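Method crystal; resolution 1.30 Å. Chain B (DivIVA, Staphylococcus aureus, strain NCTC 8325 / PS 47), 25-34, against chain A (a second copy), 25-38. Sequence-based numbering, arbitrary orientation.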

ATOM      1  N   GLU B  25       1.992 -15.162  -4.068  1.00 12.03           N
ATOM      2  CA  GLU B  25       1.790 -14.634  -2.716  1.00 11.21           C
ATOM      3  C   GLU B  25       2.091 -13.141  -2.663  1.00 10.98           C
ATOM      4  O   GLU B  25       1.340 -12.360  -2.058  1.00 11.90           O
ATOM      5  CB  GLU B  25       2.673 -15.355  -1.695  1.00 12.86           C
ATOM      6  CG  GLU B  25       2.367 -16.822  -1.455  1.00 14.91           C
ATOM      7  CD  GLU B  25       3.376 -17.500  -0.524  1.00 14.96           C
ATOM      8  OE1 GLU B  25       4.137 -16.784   0.164  1.00 16.22           O
ATOM      9  OE2 GLU B  25       3.405 -18.751  -0.490  1.00 18.20           O
ATOM     10  N   VAL B  26       3.184 -12.715  -3.299  1.00 10.67           N
ATOM     11  CA  VAL B  26       3.514 -11.294  -3.313  1.00 10.69           C
ATOM     12  C   VAL B  26       2.439 -10.513  -4.058  1.00 10.43           C
ATOM     13  O   VAL B  26       1.952  -9.483  -3.580  1.00 11.10           O
ATOM     14  CB  VAL B  26       4.915 -11.069  -3.903  1.00 11.00           C
ATOM     15  CG1 VAL B  26       5.187  -9.586  -4.076  1.00 11.71           C
ATOM     16  CG2 VAL B  26       5.966 -11.692  -2.999  1.00 11.03           C
ATOM     17  N   ALA B  27       2.041 -10.986  -5.237  1.00 11.39           N
ATOM     18  CA  ALA B  27       1.021 -10.279  -6.003  1.00 11.65           C
ATOM     19  C   ALA B  27      -0.262 -10.124  -5.199  1.00 11.82           C
ATOM     20  O   ALA B  27      -0.904  -9.065  -5.242  1.00 12.95           O
ATOM     21  CB  ALA B  27       0.740 -11.029  -7.298  1.00 14.75           C
ATOM     22  N   ASN B  28      -0.681 -11.169  -4.479  1.00 12.12           N
ATOM     23  CA  ASN B  28      -1.930 -11.084  -3.726  1.00 13.16           C
ATOM     24  C   ASN B  28      -1.829 -10.047  -2.618  1.00 11.31           C
ATOM     25  O   ASN B  28      -2.796  -9.325  -2.335  1.00 13.53           O
ATOM     26  CB  ASN B  28      -2.282 -12.447  -3.142  1.00 15.86           C
ATOM     27  CG  ASN B  28      -2.675 -13.454  -4.200  1.00 20.08           C
ATOM     28  OD1 ASN B  28      -3.048 -13.094  -5.310  1.00 24.20           O
ATOM     29  ND2 ASN B  28      -2.597 -14.732  -3.851  1.00 22.22           N
ATOM     30  N   PHE B  29      -0.672  -9.959  -1.968  1.00 10.99           N
ATOM     31  CA  PHE B  29      -0.487  -8.942  -0.938  1.00 10.87           C
ATOM     32  C   PHE B  29      -0.453  -7.543  -1.543  1.00 11.50           C
ATOM     33  O   PHE B  29      -1.044  -6.602  -0.993  1.00 11.35           O
ATOM     34  CB  PHE B  29       0.783  -9.233  -0.149  1.00 10.88           C
ATOM     35  CG  PHE B  29       0.918  -8.441   1.118  1.00 11.52           C
ATOM     36  CD1 PHE B  29      -0.076  -8.462   2.081  1.00 14.94           C
ATOM     37  CD2 PHE B  29       2.051  -7.688   1.360  1.00 12.18           C
ATOM     38  CE1 PHE B  29       0.067  -7.746   3.255  1.00 17.18           C
ATOM     39  CE2 PHE B  29       2.195  -6.991   2.543  1.00 12.61           C
ATOM     40  CZ  PHE B  29       1.207  -7.013   3.476  1.00 14.83           C
ATOM     41  N   LEU B  30       0.211  -7.384  -2.682  1.00 11.38           N
ATOM     42  CA  LEU B  30       0.221  -6.084  -3.347  1.00 10.90           C
ATOM     43  C   LEU B  30      -1.186  -5.651  -3.739  1.00 11.28           C
ATOM     44  O   LEU B  30      -1.509  -4.458  -3.667  1.00 12.71           O
ATOM     45  CB  LEU B  30       1.124  -6.121  -4.577  1.00 12.08           C
ATOM     46  CG  LEU B  30       2.611  -6.277  -4.283  1.00 14.40           C
ATOM     47  CD1 LEU B  30       3.356  -6.356  -5.601  1.00 17.59           C
ATOM     48  CD2 LEU B  30       3.139  -5.138  -3.436  1.00 17.50           C
ATOM     49  N   GLU B  31      -2.042  -6.596  -4.146  1.00 12.02           N
ATOM     50  CA  GLU B  31      -3.428  -6.255  -4.456  1.00 12.71           C
ATOM     51  C   GLU B  31      -4.137  -5.711  -3.225  1.00 11.07           C
ATOM     52  O   GLU B  31      -4.881  -4.727  -3.312  1.00 12.41           O
ATOM     53  CB  GLU B  31      -4.168  -7.474  -5.010  1.00 15.17           C
ATOM     54  CG  GLU B  31      -5.651  -7.205  -5.316  1.00 20.06           C
ATOM     55  CD  GLU B  31      -6.426  -8.444  -5.746  1.00 27.95           C
ATOM     56  OE1 GLU B  31      -5.978  -9.576  -5.463  1.00 33.16           O
ATOM     57  OE2 GLU B  31      -7.506  -8.281  -6.361  1.00 30.43           O
ATOM     58  N   GLN B  32      -3.913  -6.323  -2.060  1.00 10.64           N
ATOM     59  CA  GLN B  32      -4.525  -5.831  -0.830  1.00 10.18           C
ATOM     60  C   GLN B  32      -4.052  -4.423  -0.503  1.00 10.46           C
ATOM     61  O   GLN B  32      -4.851  -3.575  -0.095  1.00 11.02           O
ATOM     62  CB  GLN B  32      -4.249  -6.785   0.330  1.00 12.19           C
ATOM     63  CG  GLN B  32      -4.948  -8.131   0.174  1.00 14.30           C
ATOM     64  CD  GLN B  32      -4.644  -9.081   1.302  1.00 18.57           C
ATOM     65  OE1 GLN B  32      -3.501  -9.199   1.739  1.00 21.55           O
ATOM     66  NE2 GLN B  32      -5.650  -9.821   1.737  1.00 22.13           N
ATOM     67  N   LEU B  33      -2.760  -4.152  -0.690  1.00 10.06           N
ATOM     68  CA  LEU B  33      -2.231  -2.831  -0.378  1.00  9.60           C
ATOM     69  C   LEU B  33      -2.744  -1.788  -1.357  1.00  9.11           C
ATOM     70  O   LEU B  33      -3.077  -0.668  -0.958  1.00 10.88           O
ATOM     71  CB  LEU B  33      -0.705  -2.871  -0.359  1.00  9.81           C
ATOM     72  CG  LEU B  33      -0.103  -3.737   0.753  1.00 10.37           C
ATOM     73  CD1 LEU B  33       1.421  -3.687   0.701  1.00 13.76           C
ATOM     74  CD2 LEU B  33      -0.582  -3.339   2.143  1.00 13.44           C
ATOM     75  N   SER B  34      -2.807  -2.130  -2.642  1.00  9.29           N
ATOM     76  CA  SER B  34      -3.353  -1.205  -3.624  1.00  9.78           C
ATOM     77  C   SER B  34      -4.803  -0.869  -3.291  1.00 10.04           C
ATOM     78  O   SER B  34      -5.222   0.291  -3.389  1.00 10.99           O
ATOM     79  CB  SER B  34      -3.233  -1.794  -5.026  1.00 13.57           C
ATOM     80  OG  SER B  34      -3.852  -0.928  -5.959  1.00 17.66           O
TER
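Chain A, residues 25-38: EVANFLEQLSTEIE

How does chain A lie on chain B? Both stretches are α-helical throughout and run in the same direction, with a crossing angle of 17° and axes 11.0 Å apart at closest approach. The copies are in register: the CA atoms of V26(A) and V26(B) are 8.0 Å apart, those of L30(A) and L30(B) 8.1 Å, and those of L33(A) and L33(B) 7.2 Å.

Where does the contact begin along chain A? V26(A), a t rotamer pointing toward chain B, brings its CG1 to 4.0 Å from CG1 of V26(B). One turn on, CD2 of F29(A) lies 3.9 Å from CD2 of L30(B), which sits at the edge of the phenylalanine ring.

What fills the middle? L30(A) leaves its backbone sideways, but its m,t conformation carries CD2 inward, 3.7 Å from CD2 of L30(B), 3.7 Å from CD1 of L33(B) and 3.9 Å from CD2 of F29(B). E31(A) and Q32(A), exposed, stay out of reach of this stretch of chain B. L33(A) points toward chain B, its CD1 3.7 Å from CD2 of L30(B) and 4.0 Å from CD1 of L33(B).

What does the last turn of this stretch add? I37(A), one turn beyond L33(A), sets its CD1 4.0 Å from CD2 of L33(B). No hydrogen bond crosses between the stretches; apolar packing alone makes up these contacts.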

ATOM      1  N   GLU A  25      14.144  -6.242  -3.556  1.00 13.30           N
ATOM      2  CA  GLU A  25      13.298  -5.383  -4.378  1.00 13.10           C
ATOM      3  C   GLU A  25      11.882  -5.353  -3.836  1.00 11.25           C
ATOM      4  O   GLU A  25      11.251  -4.287  -3.765  1.00 13.34           O
ATOM      5  CB  GLU A  25      13.271  -5.877  -5.823  1.00 15.41           C
ATOM      6  CG  GLU A  25      14.581  -5.741  -6.579  1.00 18.10           C
ATOM      7  CD  GLU A  25      14.496  -6.254  -8.011  1.00 18.28           C
ATOM      8  OE1 GLU A  25      13.371  -6.466  -8.526  1.00 19.51           O
ATOM      9  OE2 GLU A  25      15.571  -6.452  -8.616  1.00 23.23           O
ATOM     10  N   VAL A  26      11.362  -6.518  -3.453  1.00 11.83           N
ATOM     11  CA  VAL A  26      10.015  -6.577  -2.893  1.00 10.33           C
ATOM     12  C   VAL A  26       9.950  -5.811  -1.573  1.00 10.36           C
ATOM     13  O   VAL A  26       9.045  -4.996  -1.357  1.00 10.63           O
ATOM     14  CB  VAL A  26       9.552  -8.039  -2.742  1.00 11.27           C
ATOM     15  CG1 VAL A  26       8.215  -8.108  -1.998  1.00 11.07           C
ATOM     16  CG2 VAL A  26       9.427  -8.707  -4.108  1.00 11.89           C
ATOM     17  N   ALA A  27      10.904  -6.065  -0.664  1.00 11.33           N
ATOM     18  CA  ALA A  27      10.907  -5.372   0.625  1.00 10.85           C
ATOM     19  C   ALA A  27      10.930  -3.861   0.435  1.00 12.42           C
ATOM     20  O   ALA A  27      10.212  -3.124   1.131  1.00 12.92           O
ATOM     21  CB  ALA A  27      12.091  -5.824   1.481  1.00 13.22           C
ATOM     22  N   ASN A  28      11.752  -3.375  -0.497  1.00 12.83           N
ATOM     23  CA  ASN A  28      11.853  -1.933  -0.701  1.00 13.26           C
ATOM     24  C   ASN A  28      10.543  -1.353  -1.218  1.00 13.19           C
ATOM     25  O   ASN A  28      10.130  -0.262  -0.802  1.00 14.48           O
ATOM     26  CB  ASN A  28      13.001  -1.629  -1.663  1.00 15.87           C
ATOM     27  CG  ASN A  28      14.374  -1.854  -1.033  1.00 19.25           C
ATOM     28  OD1 ASN A  28      14.512  -1.905   0.190  1.00 22.79           O
ATOM     29  ND2 ASN A  28      15.392  -1.983  -1.873  1.00 21.73           N
ATOM     30  N   PHE A  29       9.861  -2.082  -2.102  1.00 12.24           N
ATOM     31  CA  PHE A  29       8.593  -1.602  -2.638  1.00 11.31           C
ATOM     32  C   PHE A  29       7.512  -1.612  -1.569  1.00 10.26           C
ATOM     33  O   PHE A  29       6.710  -0.673  -1.480  1.00 11.51           O
ATOM     34  CB  PHE A  29       8.177  -2.460  -3.831  1.00 12.48           C
ATOM     35  CG  PHE A  29       7.025  -1.895  -4.616  1.00 13.22           C
ATOM     36  CD1 PHE A  29       7.123  -0.660  -5.238  1.00 16.18           C
ATOM     37  CD2 PHE A  29       5.843  -2.606  -4.743  1.00 14.52           C
ATOM     38  CE1 PHE A  29       6.060  -0.143  -5.956  1.00 18.88           C
ATOM     39  CE2 PHE A  29       4.788  -2.097  -5.472  1.00 16.72           C
ATOM     40  CZ  PHE A  29       4.895  -0.869  -6.073  1.00 19.31           C
ATOM     41  N   LEU A  30       7.484  -2.652  -0.732  1.00 10.53           N
ATOM     42  CA  LEU A  30       6.525  -2.689   0.364  1.00 10.71           C
ATOM     43  C   LEU A  30       6.742  -1.526   1.324  1.00 11.32           C
ATOM     44  O   LEU A  30       5.773  -0.947   1.831  1.00 11.78           O
ATOM     45  CB  LEU A  30       6.630  -4.026   1.096  1.00 12.04           C
ATOM     46  CG  LEU A  30       6.162  -5.248   0.306  1.00 12.10           C
ATOM     47  CD1 LEU A  30       6.418  -6.483   1.143  1.00 13.84           C
ATOM     48  CD2 LEU A  30       4.692  -5.153  -0.085  1.00 14.13           C
ATOM     49  N   GLU A  31       8.000  -1.154   1.568  1.00 11.98           N
ATOM     50  CA  GLU A  31       8.272   0.008   2.412  1.00 13.12           C
ATOM     51  C   GLU A  31       7.696   1.283   1.798  1.00 12.48           C
ATOM     52  O   GLU A  31       7.113   2.116   2.505  1.00 13.87           O
ATOM     53  CB  GLU A  31       9.780   0.140   2.649  1.00 18.30           C
ATOM     54  CG  GLU A  31      10.202   1.291   3.556  1.00 26.73           C
ATOM     55  CD  GLU A  31      11.706   1.331   3.791  1.00 35.01           C
ATOM     56  OE1 GLU A  31      12.466   0.864   2.918  1.00 39.15           O
ATOM     57  OE2 GLU A  31      12.125   1.841   4.852  1.00 40.06           O
ATOM     58  N   GLN A  32       7.824   1.437   0.478  1.00 12.16           N
ATOM     59  CA  GLN A  32       7.246   2.598  -0.198  1.00 12.43           C
ATOM     60  C   GLN A  32       5.728   2.605  -0.085  1.00 11.15           C
ATOM     61  O   GLN A  32       5.118   3.665   0.128  1.00 11.90           O
ATOM     62  CB  GLN A  32       7.675   2.621  -1.661  1.00 14.44           C
ATOM     63  CG  GLN A  32       9.160   2.897  -1.874  1.00 18.47           C
ATOM     64  CD  GLN A  32       9.514   2.985  -3.342  1.00 23.76           C
ATOM     65  OE1 GLN A  32       9.358   2.018  -4.091  1.00 25.46           O
ATOM     66  NE2 GLN A  32       9.985   4.151  -3.765  1.00 31.41           N
ATOM     67  N   LEU A  33       5.091   1.442  -0.243  1.00 10.65           N
ATOM     68  CA  LEU A  33       3.638   1.393  -0.131  1.00 10.89           C
ATOM     69  C   LEU A  33       3.184   1.702   1.290  1.00  9.44           C
ATOM     70  O   LEU A  33       2.173   2.394   1.485  1.00 11.28           O
ATOM     71  CB  LEU A  33       3.101   0.038  -0.586  1.00 11.22           C
ATOM     72  CG  LEU A  33       3.316  -0.266  -2.072  1.00 11.82           C
ATOM     73  CD1 LEU A  33       2.713  -1.616  -2.431  1.00 15.17           C
ATOM     74  CD2 LEU A  33       2.758   0.826  -2.978  1.00 14.33           C
ATOM     75  N   SER A  34       3.919   1.222   2.293  1.00 10.26           N
ATOM     76  CA  SER A  34       3.579   1.553   3.675  1.00  9.98           C
ATOM     77  C   SER A  34       3.650   3.057   3.913  1.00 10.73           C
ATOM     78  O   SER A  34       2.766   3.638   4.555  1.00 11.76           O
ATOM     79  CB  SER A  34       4.497   0.816   4.640  1.00 11.20           C
ATOM     80  OG  SER A  34       4.162   1.178   5.966  1.00 12.78           O
ATOM     81  N   THR A  35       4.697   3.701   3.409  1.00 10.30           N
ATOM     82  CA  THR A  35       4.806   5.149   3.542  1.00 11.66           C
ATOM     83  C   THR A  35       3.606   5.847   2.911  1.00 11.68           C
ATOM     84  O   THR A  35       3.051   6.785   3.492  1.00 12.42           O
ATOM     85  CB  THR A  35       6.127   5.612   2.926  1.00 14.27           C
ATOM     86  OG1 THR A  35       7.202   5.073   3.697  1.00 16.58           O
ATOM     87  CG2 THR A  35       6.248   7.133   2.916  1.00 15.55           C
ATOM     88  N   GLU A  36       3.186   5.406   1.721  1.00 11.26           N
ATOM     89  CA  GLU A  36       2.036   6.017   1.066  1.00 11.77           C
ATOM     90  C   GLU A  36       0.781   5.856   1.914  1.00 10.65           C
ATOM     91  O   GLU A  36       0.012   6.812   2.090  1.00 11.87           O
ATOM     92  CB  GLU A  36       1.828   5.381  -0.311  1.00 20.00           C
ATOM     93  CG  GLU A  36       0.753   6.049  -1.157  1.00 21.64           C
ATOM     94  N   ILE A  37       0.572   4.655   2.465  1.00  9.99           N
ATOM     95  CA  ILE A  37      -0.583   4.391   3.322  1.00 10.19           C
ATOM     96  C   ILE A  37      -0.549   5.289   4.552  1.00  9.78           C
ATOM     97  O   ILE A  37      -1.556   5.905   4.921  1.00 10.51           O
ATOM     98  CB  ILE A  37      -0.640   2.895   3.690  1.00 11.04           C
ATOM     99  CG1 ILE A  37      -1.052   2.084   2.451  1.00 11.87           C
ATOM    100  CG2 ILE A  37      -1.581   2.649   4.867  1.00 11.86           C
ATOM    101  CD1 ILE A  37      -0.850   0.583   2.576  1.00 13.35           C
ATOM    102  N   GLU A  38       0.605   5.375   5.217  1.00  9.89           N
ATOM    103  CA  GLU A  38       0.687   6.212   6.412  1.00 10.38           C
ATOM    104  C   GLU A  38       0.407   7.673   6.086  1.00 10.00           C
ATOM    105  O   GLU A  38      -0.248   8.377   6.862  1.00 11.25           O
ATOM    106  CB  GLU A  38       2.055   6.046   7.072  1.00 11.99           C
ATOM    107  CG  GLU A  38       2.295   4.659   7.668  1.00 13.59           C
ATOM    108  CD  GLU A  38       1.127   4.184   8.525  1.00 16.59           C
ATOM    109  OE1 GLU A  38       0.935   4.758   9.617  1.00 20.57           O
ATOM    110  OE2 GLU A  38       0.410   3.235   8.119  1.00 18.93           O
TER